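Local coordinates for P91 (Metagenome, PDB 4ZI5), which hydrolyses phosphotriesters as a promiscuous activity and belongs to the dienelactone hydrolase family of alpha/beta hydrolases, at residues Gly40-Gly44 against Glu119-Val125; Ala25-Ile29 against His78-Gln82; Ala75-Gly79 against Thr92-Tyr96. All blocks are in the same frame, centred on the assembly; numbering follows the deposited sequence.

Contact 1 of 3, residues Gly40-Gly44 against Glu119-Val125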
ATOM      1  N   GLY A  40      10.495  29.491   6.725  1.00 28.48           N
ATOM      2  CA  GLY A  40       9.050  29.713   6.703  1.00 29.64           C
ATOM      3  C   GLY A  40       8.209  28.513   7.131  1.00 29.44           C
ATOM      4  O   GLY A  40       8.750  27.419   7.377  1.00 28.85           O
ATOM      5  N   PRO A  41       6.882  28.706   7.218  1.00 28.22           N
ATOM      6  CA  PRO A  41       6.018  27.653   7.730  1.00 27.18           C
ATOM      7  C   PRO A  41       6.014  26.450   6.801  1.00 24.55           C
ATOM      8  O   PRO A  41       6.267  26.589   5.601  1.00 23.85           O
ATOM      9  CB  PRO A  41       4.634  28.315   7.797  1.00 29.65           C
ATOM     10  CG  PRO A  41       4.902  29.789   7.754  1.00 29.97           C
ATOM     11  CD  PRO A  41       6.094  29.900   6.856  1.00 30.09           C
ATOM     12  N   ARG A  42       5.826  25.268   7.369  1.00 20.94           N
ATOM     13  CA  ARG A  42       5.853  24.029   6.583  1.00 19.07           C
ATOM     14  C   ARG A  42       4.962  23.019   7.250  1.00 17.53           C
ATOM     15  O   ARG A  42       4.638  23.173   8.431  1.00 17.04           O
ATOM     16  CB  ARG A  42       7.285  23.496   6.461  1.00 19.04           C
ATOM     17  CG  ARG A  42       7.852  22.943   7.760  1.00 18.84           C
ATOM     18  CD  ARG A  42       9.357  23.102   7.883  1.00 18.43           C
ATOM     19  NE  ARG A  42       9.747  24.501   8.056  1.00 19.89           N
ATOM     20  CZ  ARG A  42      11.003  24.949   8.176  1.00 20.23           C
ATOM     21  NH1 ARG A  42      12.022  24.115   8.141  1.00 19.91           N
ATOM     22  NH2 ARG A  42      11.213  26.252   8.339  1.00 21.26           N
ATOM     23  N   PRO A  43       4.561  21.963   6.524  1.00 16.56           N
ATOM     24  CA  PRO A  43       3.727  20.999   7.218  1.00 15.17           C
ATOM     25  C   PRO A  43       4.405  20.367   8.443  1.00 14.66           C
ATOM     26  O   PRO A  43       5.612  20.104   8.427  1.00 13.94           O
ATOM     27  CB  PRO A  43       3.422  19.950   6.153  1.00 15.84           C
ATOM     28  CG  PRO A  43       3.622  20.656   4.853  1.00 17.50           C
ATOM     29  CD  PRO A  43       4.741  21.631   5.095  1.00 17.36           C
ATOM     30  N   GLY A  44       3.593  20.140   9.479  1.00 14.19           N
ATOM     31  CA  GLY A  44       4.031  19.575  10.758  1.00 13.40           C
ATOM     32  C   GLY A  44       3.551  18.142  10.952  1.00 13.00           C
ATOM     33  O   GLY A  44       2.436  17.787  10.540  1.00 12.43           O
ATOM     34  N   GLU A 119       7.685  27.335  12.970  1.00 14.89           N
ATOM     35  CA  GLU A 119       7.986  26.692  11.707  1.00 15.51           C
ATOM     36  C   GLU A 119       6.831  25.864  11.131  1.00 15.84           C
ATOM     37  O   GLU A 119       6.924  25.426   9.985  1.00 17.44           O
ATOM     38  CB  GLU A 119       9.201  25.766  11.856  1.00 15.23           C
ATOM     39  CG  GLU A 119      10.476  26.457  12.274  1.00 15.27           C
ATOM     40  CD  GLU A 119      10.691  26.499  13.777  1.00 15.13           C
ATOM     41  OE1 GLU A 119       9.734  26.291  14.581  1.00 14.57           O
ATOM     42  OE2 GLU A 119      11.849  26.766  14.162  1.00 14.44           O
ATOM     43  N   VAL A 120       5.777  25.648  11.911  1.00 14.90           N
ATOM     44  CA  VAL A 120       4.657  24.783  11.521  1.00 15.21           C
ATOM     45  C   VAL A 120       3.504  25.601  10.979  1.00 15.84           C
ATOM     46  O   VAL A 120       3.030  26.520  11.639  1.00 14.74           O
ATOM     47  CB  VAL A 120       4.166  23.943  12.730  1.00 15.00           C
ATOM     48  CG1 VAL A 120       2.931  23.089  12.397  1.00 14.81           C
ATOM     49  CG2 VAL A 120       5.288  23.030  13.204  1.00 14.89           C
ATOM     50  N   ASP A 121       3.058  25.218   9.776  1.00 16.57           N
ATOM     51  CA  ASP A 121       1.783  25.623   9.194  1.00 16.66           C
ATOM     52  C   ASP A 121       0.685  24.799   9.874  1.00 17.33           C
ATOM     53  O   ASP A 121       0.508  23.587   9.589  1.00 16.31           O
ATOM     54  CB  ASP A 121       1.805  25.343   7.706  1.00 17.44           C
ATOM     55  CG  ASP A 121       0.506  25.684   7.015  1.00 18.20           C
ATOM     56  OD1 ASP A 121      -0.485  26.006   7.676  1.00 18.69           O
ATOM     57  OD2 ASP A 121       0.530  25.632   5.778  1.00 20.82           O
ATOM     58  N   GLY A 122      -0.044  25.453  10.780  1.00 17.59           N
ATOM     59  CA  GLY A 122      -1.067  24.786  11.591  1.00 18.42           C
ATOM     60  C   GLY A 122      -2.217  24.190  10.801  1.00 18.14           C
ATOM     61  O   GLY A 122      -2.911  23.298  11.304  1.00 18.74           O
ATOM     62  N   SER A 123      -2.404  24.653   9.569  1.00 18.18           N
ATOM     63  CA  SER A 123      -3.438  24.117   8.696  1.00 19.65           C
ATOM     64  C   SER A 123      -3.014  22.809   8.037  1.00 19.57           C
ATOM     65  O   SER A 123      -3.846  22.152   7.418  1.00 20.52           O
ATOM     66  CB  SER A 123      -3.825  25.125   7.596  1.00 20.30           C
ATOM     67  OG  SER A 123      -2.805  25.264   6.605  1.00 18.90           O
ATOM     68  N   LYS A 124      -1.723  22.471   8.099  1.00 17.87           N
ATOM     69  CA  LYS A 124      -1.165  21.295   7.419  1.00 17.82           C
ATOM     70  C   LYS A 124      -0.398  20.445   8.429  1.00 16.43           C
ATOM     71  O   LYS A 124       0.852  20.447   8.461  1.00 15.87           O
ATOM     72  CB  LYS A 124      -0.236  21.718   6.287  1.00 19.47           C
ATOM     73  CG  LYS A 124      -0.984  22.415   5.131  1.00 23.14           C
ATOM     74  CD  LYS A 124      -0.029  22.711   3.991  1.00 26.84           C
ATOM     75  CE  LYS A 124      -0.706  23.545   2.906  1.00 30.48           C
ATOM     76  NZ  LYS A 124      -0.161  23.128   1.590  1.00 32.82           N
ATOM     77  N   VAL A 125      -1.154  19.687   9.222  1.00 15.41           N
ATOM     78  CA  VAL A 125      -0.544  18.824  10.216  1.00 14.93           C
ATOM     79  C   VAL A 125      -0.983  17.373  10.085  1.00 14.42           C
ATOM     80  O   VAL A 125      -2.083  17.079   9.632  1.00 14.27           O
ATOM     81  CB  VAL A 125      -0.814  19.336  11.635  1.00 15.22           C
ATOM     82  CG1 VAL A 125      -0.036  20.645  11.856  1.00 15.49           C
ATOM     83  CG2 VAL A 125      -2.302  19.495  11.893  1.00 15.57           C
TER

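Contact 2 of 3, residues Ala25-Ile29 against His78-Gln82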
ATOM      1  N   ALA A  25      -1.278  18.157  35.083  1.00 25.56           N
ATOM      2  CA  ALA A  25      -0.123  18.140  35.983  1.00 25.88           C
ATOM      3  C   ALA A  25       1.113  17.445  35.404  1.00 25.59           C
ATOM      4  O   ALA A  25       2.156  17.443  36.030  1.00 26.57           O
ATOM      5  CB  ALA A  25      -0.501  17.485  37.315  1.00 28.25           C
ATOM      6  N   THR A  26       0.998  16.813  34.237  1.00 24.60           N
ATOM      7  CA  THR A  26       2.122  16.057  33.680  1.00 24.87           C
ATOM      8  C   THR A  26       2.943  16.954  32.778  1.00 23.27           C
ATOM      9  O   THR A  26       2.393  17.580  31.875  1.00 23.86           O
ATOM     10  CB  THR A  26       1.615  14.828  32.918  1.00 26.12           C
ATOM     11  OG1 THR A  26       0.935  13.984  33.845  1.00 25.90           O
ATOM     12  CG2 THR A  26       2.767  14.052  32.274  1.00 26.63           C
ATOM     13  N   ARG A  27       4.248  17.045  33.039  1.00 21.80           N
ATOM     14  CA  ARG A  27       5.157  17.831  32.203  1.00 21.48           C
ATOM     15  C   ARG A  27       5.810  16.906  31.197  1.00 20.32           C
ATOM     16  O   ARG A  27       6.368  15.861  31.574  1.00 21.38           O
ATOM     17  CB  ARG A  27       6.230  18.506  33.030  1.00 23.28           C
ATOM     18  CG  ARG A  27       5.661  19.521  34.008  1.00 26.21           C
ATOM     19  CD  ARG A  27       6.741  20.485  34.488  1.00 26.98           C
ATOM     20  NE  ARG A  27       6.151  21.567  35.242  1.00 30.56           N
ATOM     21  CZ  ARG A  27       5.468  22.595  34.731  1.00 30.97           C
ATOM     22  NH1 ARG A  27       5.289  22.742  33.432  1.00 31.01           N
ATOM     23  NH2 ARG A  27       4.968  23.509  35.549  1.00 33.90           N
ATOM     24  N   CYS A  28       5.731  17.288  29.929  1.00 18.40           N
ATOM     25  CA  CYS A  28       6.269  16.508  28.835  1.00 17.41           C
ATOM     26  C   CYS A  28       7.448  17.222  28.186  1.00 16.94           C
ATOM     27  O   CYS A  28       7.520  18.449  28.148  1.00 16.83           O
ATOM     28  CB  CYS A  28       5.174  16.233  27.809  1.00 17.19           C
ATOM     29  SG  CYS A  28       3.735  15.359  28.482  1.00 17.80           S
ATOM     30  N   ILE A  29       8.393  16.433  27.695  1.00 16.14           N
ATOM     31  CA  ILE A  29       9.554  16.961  27.006  1.00 15.86           C
ATOM     32  C   ILE A  29       9.700  16.247  25.671  1.00 14.95           C
ATOM     33  O   ILE A  29      10.258  15.156  25.586  1.00 14.29           O
ATOM     34  CB  ILE A  29      10.843  16.809  27.814  1.00 16.82           C
ATOM     35  CG1 ILE A  29      10.623  17.162  29.313  1.00 19.00           C
ATOM     36  CG2 ILE A  29      11.898  17.708  27.193  1.00 16.71           C
ATOM     37  CD1 ILE A  29      11.659  16.539  30.234  1.00 21.44           C
ATOM     38  N   HIS A  78       4.581   9.700  27.986  1.00 18.21           N
ATOM     39  CA  HIS A  78       4.675   9.303  29.379  1.00 19.18           C
ATOM     40  C   HIS A  78       4.911  10.453  30.332  1.00 19.26           C
ATOM     41  O   HIS A  78       4.449  10.401  31.474  1.00 19.34           O
ATOM     42  CB  HIS A  78       5.751   8.237  29.542  1.00 19.11           C
ATOM     43  CG  HIS A  78       5.509   7.019  28.715  1.00 19.84           C
ATOM     44  ND1 HIS A  78       4.243   6.578  28.385  1.00 20.93           N
ATOM     45  CD2 HIS A  78       6.367   6.141  28.162  1.00 19.77           C
ATOM     46  CE1 HIS A  78       4.339   5.490  27.648  1.00 20.85           C
ATOM     47  NE2 HIS A  78       5.616   5.199  27.505  1.00 20.42           N
ATOM     48  N   GLY A  79       5.575  11.510  29.882  1.00 18.61           N
ATOM     49  CA  GLY A  79       5.939  12.625  30.763  1.00 18.80           C
ATOM     50  C   GLY A  79       7.339  12.456  31.299  1.00 19.47           C
ATOM     51  O   GLY A  79       7.815  11.325  31.452  1.00 18.60           O
ATOM     52  N   ASP A  80       8.006  13.583  31.546  1.00 20.53           N
ATOM     53  CA  ASP A  80       9.409  13.632  31.980  1.00 23.18           C
ATOM     54  C   ASP A  80      10.377  12.860  31.060  1.00 21.28           C
ATOM     55  O   ASP A  80      11.422  12.372  31.503  1.00 19.45           O
ATOM     56  CB  ASP A  80       9.525  13.126  33.441  1.00 26.23           C
ATOM     57  CG  ASP A  80       8.403  13.661  34.336  1.00 32.63           C
ATOM     58  OD1 ASP A  80       7.833  14.735  34.018  1.00 35.07           O
ATOM     59  OD2 ASP A  80       8.076  13.006  35.353  1.00 37.92           O
ATOM     60  N   ALA A  81      10.032  12.775  29.772  1.00 19.77           N
ATOM     61  CA  ALA A  81      10.769  11.972  28.797  1.00 20.90           C
ATOM     62  C   ALA A  81      11.070  10.537  29.254  1.00 19.93           C
ATOM     63  O   ALA A  81      12.093   9.979  28.873  1.00 20.15           O
ATOM     64  CB  ALA A  81      12.045  12.692  28.373  1.00 20.85           C
ATOM     65  N   GLN A  82      10.158   9.932  30.021  1.00 21.30           N
ATOM     66  CA  GLN A  82      10.408   8.623  30.615  1.00 22.81           C
ATOM     67  C   GLN A  82      10.413   7.520  29.571  1.00 21.90           C
ATOM     68  O   GLN A  82       9.579   7.504  28.667  1.00 21.18           O
ATOM     69  CB  GLN A  82       9.352   8.222  31.644  1.00 26.30           C
ATOM     70  CG  GLN A  82       9.318   9.029  32.928  1.00 30.68           C
ATOM     71  CD  GLN A  82       8.091   8.661  33.758  1.00 34.79           C
ATOM     72  OE1 GLN A  82       8.075   7.604  34.383  1.00 33.85           O
ATOM     73  NE2 GLN A  82       7.041   9.493  33.715  1.00 34.56           N
TER
HETATM   74  O   HOH W   1       5.396  15.503  35.222  1.00 35.26           O

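Contact 3 of 3, residues Ala75-Gly79 against Thr92-Tyr96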
ATOM      1  N   ALA A  75       6.998  12.976  20.150  1.00 12.83           N
ATOM      2  CA  ALA A  75       6.161  13.230  21.300  1.00 13.72           C
ATOM      3  C   ALA A  75       6.647  12.479  22.549  1.00 13.62           C
ATOM      4  O   ALA A  75       7.207  11.390  22.452  1.00 12.65           O
ATOM      5  CB  ALA A  75       4.728  12.850  20.996  1.00 13.85           C
ATOM      6  N   ASP A  76       6.422  13.090  23.706  1.00 14.81           N
ATOM      7  CA  ASP A  76       6.607  12.441  24.998  1.00 15.17           C
ATOM      8  C   ASP A  76       5.227  12.143  25.569  1.00 15.73           C
ATOM      9  O   ASP A  76       4.590  13.046  26.156  1.00 16.99           O
ATOM     10  CB  ASP A  76       7.397  13.364  25.918  1.00 15.15           C
ATOM     11  CG  ASP A  76       7.550  12.810  27.351  1.00 15.81           C
ATOM     12  OD1 ASP A  76       7.276  11.609  27.568  1.00 15.36           O
ATOM     13  OD2 ASP A  76       7.870  13.607  28.273  1.00 15.20           O
ATOM     14  N   MET A  77       4.751  10.907  25.420  1.00 15.73           N
ATOM     15  CA  MET A  77       3.441  10.534  25.998  1.00 17.28           C
ATOM     16  C   MET A  77       3.500  10.316  27.506  1.00 18.24           C
ATOM     17  O   MET A  77       2.586  10.715  28.217  1.00 19.04           O
ATOM     18  CB  MET A  77       2.833   9.295  25.336  1.00 17.59           C
ATOM     19  CG  MET A  77       2.364   9.528  23.926  1.00 17.40           C
ATOM     20  SD  MET A  77       0.945  10.610  23.781  1.00 17.00           S
ATOM     21  CE  MET A  77      -0.364   9.514  24.318  1.00 17.38           C
ATOM     22  N   HIS A  78       4.581   9.700  27.986  1.00 18.21           N
ATOM     23  CA  HIS A  78       4.675   9.303  29.379  1.00 19.18           C
ATOM     24  C   HIS A  78       4.911  10.453  30.332  1.00 19.26           C
ATOM     25  O   HIS A  78       4.449  10.401  31.474  1.00 19.34           O
ATOM     26  CB  HIS A  78       5.751   8.237  29.542  1.00 19.11           C
ATOM     27  CG  HIS A  78       5.509   7.019  28.715  1.00 19.84           C
ATOM     28  ND1 HIS A  78       4.243   6.578  28.385  1.00 20.93           N
ATOM     29  CD2 HIS A  78       6.367   6.141  28.162  1.00 19.77           C
ATOM     30  CE1 HIS A  78       4.339   5.490  27.648  1.00 20.85           C
ATOM     31  NE2 HIS A  78       5.616   5.199  27.505  1.00 20.42           N
ATOM     32  N   GLY A  79       5.575  11.510  29.882  1.00 18.61           N
ATOM     33  CA  GLY A  79       5.939  12.625  30.763  1.00 18.80           C
ATOM     34  C   GLY A  79       7.339  12.456  31.299  1.00 19.47           C
ATOM     35  O   GLY A  79       7.815  11.325  31.452  1.00 18.60           O
ATOM     36  N   THR A  92       1.845   2.123  33.029  1.00 47.52           N
ATOM     37  CA  THR A  92       1.594   3.261  32.134  1.00 48.02           C
ATOM     38  C   THR A  92       0.638   2.853  31.016  1.00 44.32           C
ATOM     39  O   THR A  92      -0.357   3.539  30.797  1.00 41.97           O
ATOM     40  CB  THR A  92       2.884   3.882  31.530  1.00 50.86           C
ATOM     41  OG1 THR A  92       4.013   3.677  32.398  1.00 50.27           O
ATOM     42  CG2 THR A  92       2.689   5.393  31.335  1.00 51.37           C
ATOM     43  N   ILE A  93       0.924   1.743  30.333  1.00 40.45           N
ATOM     44  CA  ILE A  93       0.152   1.374  29.130  1.00 41.94           C
ATOM     45  C   ILE A  93      -1.307   1.006  29.406  1.00 41.90           C
ATOM     46  O   ILE A  93      -2.200   1.349  28.618  1.00 35.26           O
ATOM     47  CB  ILE A  93       0.855   0.278  28.291  1.00 41.69           C
ATOM     48  CG1 ILE A  93       2.191   0.803  27.736  1.00 43.40           C
ATOM     49  CG2 ILE A  93      -0.014  -0.209  27.132  1.00 40.89           C
ATOM     50  CD1 ILE A  93       2.095   1.956  26.740  1.00 43.52           C
ATOM     51  N   GLN A  94      -1.548   0.329  30.520  1.00 41.62           N
ATOM     52  CA  GLN A  94      -2.921  -0.012  30.920  1.00 41.87           C
ATOM     53  C   GLN A  94      -3.659   1.214  31.386  1.00 35.89           C
ATOM     54  O   GLN A  94      -4.864   1.303  31.217  1.00 39.51           O
ATOM     55  CB  GLN A  94      -2.926  -1.103  32.003  1.00 43.60           C
ATOM     56  CG  GLN A  94      -2.388  -2.445  31.521  1.00 45.27           C
ATOM     57  CD  GLN A  94      -3.044  -2.913  30.224  1.00 49.91           C
ATOM     58  OE1 GLN A  94      -4.270  -2.869  30.088  1.00 56.28           O
ATOM     59  NE2 GLN A  94      -2.232  -3.344  29.257  1.00 52.16           N
ATOM     60  N   GLY A  95      -2.922   2.164  31.957  1.00 32.79           N
ATOM     61  CA  GLY A  95      -3.433   3.494  32.231  1.00 31.96           C
ATOM     62  C   GLY A  95      -4.142   4.113  31.035  1.00 30.14           C
ATOM     63  O   GLY A  95      -5.241   4.681  31.170  1.00 31.01           O
ATOM     64  N   TYR A  96      -3.518   3.982  29.863  1.00 27.09           N
ATOM     65  CA  TYR A  96      -4.067   4.561  28.641  1.00 24.66           C
ATOM     66  C   TYR A  96      -5.268   3.762  28.159  1.00 23.57           C
ATOM     67  O   TYR A  96      -6.290   4.352  27.822  1.00 21.65           O
ATOM     68  CB  TYR A  96      -3.018   4.640  27.530  1.00 23.50           C
ATOM     69  CG  TYR A  96      -1.805   5.496  27.832  1.00 23.86           C
ATOM     70  CD1 TYR A  96      -1.889   6.889  27.926  1.00 24.16           C
ATOM     71  CD2 TYR A  96      -0.541   4.908  27.977  1.00 23.66           C
ATOM     72  CE1 TYR A  96      -0.751   7.667  28.188  1.00 23.50           C
ATOM     73  CE2 TYR A  96       0.584   5.664  28.232  1.00 22.98           C
ATOM     74  CZ  TYR A  96       0.488   7.042  28.332  1.00 24.15           C
ATOM     75  OH  TYR A  96       1.662   7.755  28.588  1.00 23.86           O
TER

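Contact 1 of 3, residues Gly40-Gly44 against Glu119-Val125
Arg42 and Glu119 lie side by side and point the same way. CG of Glu119 sits over one face of the Arg42 guanidinium, 4.0 Å from NH2. The guanidinium and carboxylate planes are 84° apart, and their charged atoms do not meet: Glu119 OE2 makes its salt bridge with Arg17. Arg42 folds back on its own segment. Its CG sits between the backbone N and the carbonyl carbon (chi1 70°), and further bends bring NE and NH2 to Gly40 O, with NH2 at 2.9 Å. NH1 bonds to Asp35 O. Replacing Arg42 by a leucine would probably leave both carbonyls without these donors and the CG of Glu119 without its flat cover. The backbones pair in parallel. Arg42 N bonds to Glu119 O at 2.8 Å, and Asp121 N to Arg42 O at 2.9 Å. After the type I turn from Asp121 to Lys124, Gly44 N bonds to Lys124 O. Val120 CG1 lies 4.0 Å from Gly44 CA, where a side chain on Gly44 would collide with it. Strand 42-48 of the alpha/beta hydrolase sheet also pairs with strand 71-74. Val120 and Val125 pack on Leu114 of helix 100-115, while Arg42 and Glu119 rest against Trp34 of strand 26-34.

Contact 2 of 3, residues Ala25-Ile29 against His78-Gln82
Cys28 and Gly79 bring the two backbones together, with their CA atoms 4.3 Å apart. Residues 26-29 are extended and belong to strand 26-34. Residues 79-82 form a type III' beta turn. Asp80 and Ala81 both take left-handed helical backbone angles, and Gln82 N bonds back to Gly79 O. Gln82 NE2 bonds to the same oxygen from the other face of its carbonyl plane, at 3.0 Å, so two donors of one residue hold the turn closed. A single direct hydrogen bond joins the segments: Asp80 N gives to Arg27 O at 2.8 Å, with a nearly straight N-H...O angle of 165°.

Gly79 passes close to the strand. Its backbone angles (phi 95°, psi 149°) call for glycine, and a CB would also run into Thr26 CG2. That methyl lies 3.8 Å from Gly79 CA, because Thr26 sets CG2 anti to its backbone N. SG of Cys28 lies 4.2 Å from Gly79 CA. Further along, Ile29 reaches over with its terminal methyl. Ile29 CD1 packs on the backbone of Asp80 and lies 4.3 Å from Ala81 CB. The Asp80 carboxylate turns back to Arg27, where a water links Asp80 OD1 to Arg27 N.

Asp80 OD1 and Arg27 O are both acceptors and stand only 3.1 Å apart. They make no bond with each other. The water donates a hydrogen bond to Asp80 OD1 and accepts one from Arg27 N, and Asp80 N donates one to Arg27 O. These donors probably offset the repulsion between the two oxygens. The contact thus combines one strong backbone bond and a water bridge with modest apolar packing, partly exposed, where the loop after strand 71-74 meets the start of strand 26-34.

Contact 3 of 3, residues Ala75-Gly79 against Thr92-Tyr96
The hydroxyl of Tyr96 meets ND1 of His78 at 2.8 Å, in a fairly straight bond (161°). Either group could be the donor. The same OH lies 3.1 Å from Met77 O, a weak and unsettled second bond. Both partners lie near the plane of the Tyr96 ring, at its hydroxyl edge. Met77 O also receives a hydrogen bond from Arg106 NH1 of helix 100-115, so this carbonyl does not depend on the tyrosine.

The side chains of His78 and Tyr96 cross at about a right angle. Their rings nevertheless meet rim to rim, with planes 30° apart and centroids separated by 5.9 Å, and neither lies over the other's face. CE2 of Tyr96 comes to the edge of the imidazole, in its plane. His78 has its CG anti to the carbonyl carbon (chi1 -58°), which carries the ring toward the helix. There Thr92 CG2 approaches His78 ND1 obliquely at 3.5 Å. Ile93 CD1 lies by the ring edge, 4.3 Å from His78 CE1. On the far side of the imidazole, which Phe84 also meets, NE2 bonds to Ala51 O, so the ring is held at both nitrogens and its rotation is fixed.

Met77 points toward the helix. Met77 CB lies 3.8 Å from Tyr96 OH, and the bent chain brings CE to 4.3 Å from CE1 of the tyrosine ring, which Phe132 and Trp103 meet as well. Within the loop, Asp76 OD1 accepts from Gly79 N, an Asx motif.

This is a loop following strand 71-74 of the central sheet, packed against helix 90-97, in an alpha/beta hydrolase fold. The Met77 side chain comes close to Gly129, Cys131 and Gly133 but makes no contact with them; their pattern is consistent with the nucleophile elbow of dienelactone hydrolases.

Contacts 2 and 3 are neighbours, with centres about 9 Å apart, and share His78 and Gly79. Asp76 joins them: its OD2 probably bonds to Ala81 N at 2.8 Å and to Ile29 N at 2.9 Å, so the loop after strand 71-74 is tied at once to strand 26-34 and to its own turn. Contact 1 is remote. Its centre is about 24 Å from that of contact 2 and about 26 Å from that of contact 3, though strands 26-34 and 42-48 belong to the same sheet. Along the chain, contact 3 is nested between the segments of contact 1. Contact 3 brings the loop close to the probable nucleophile elbow.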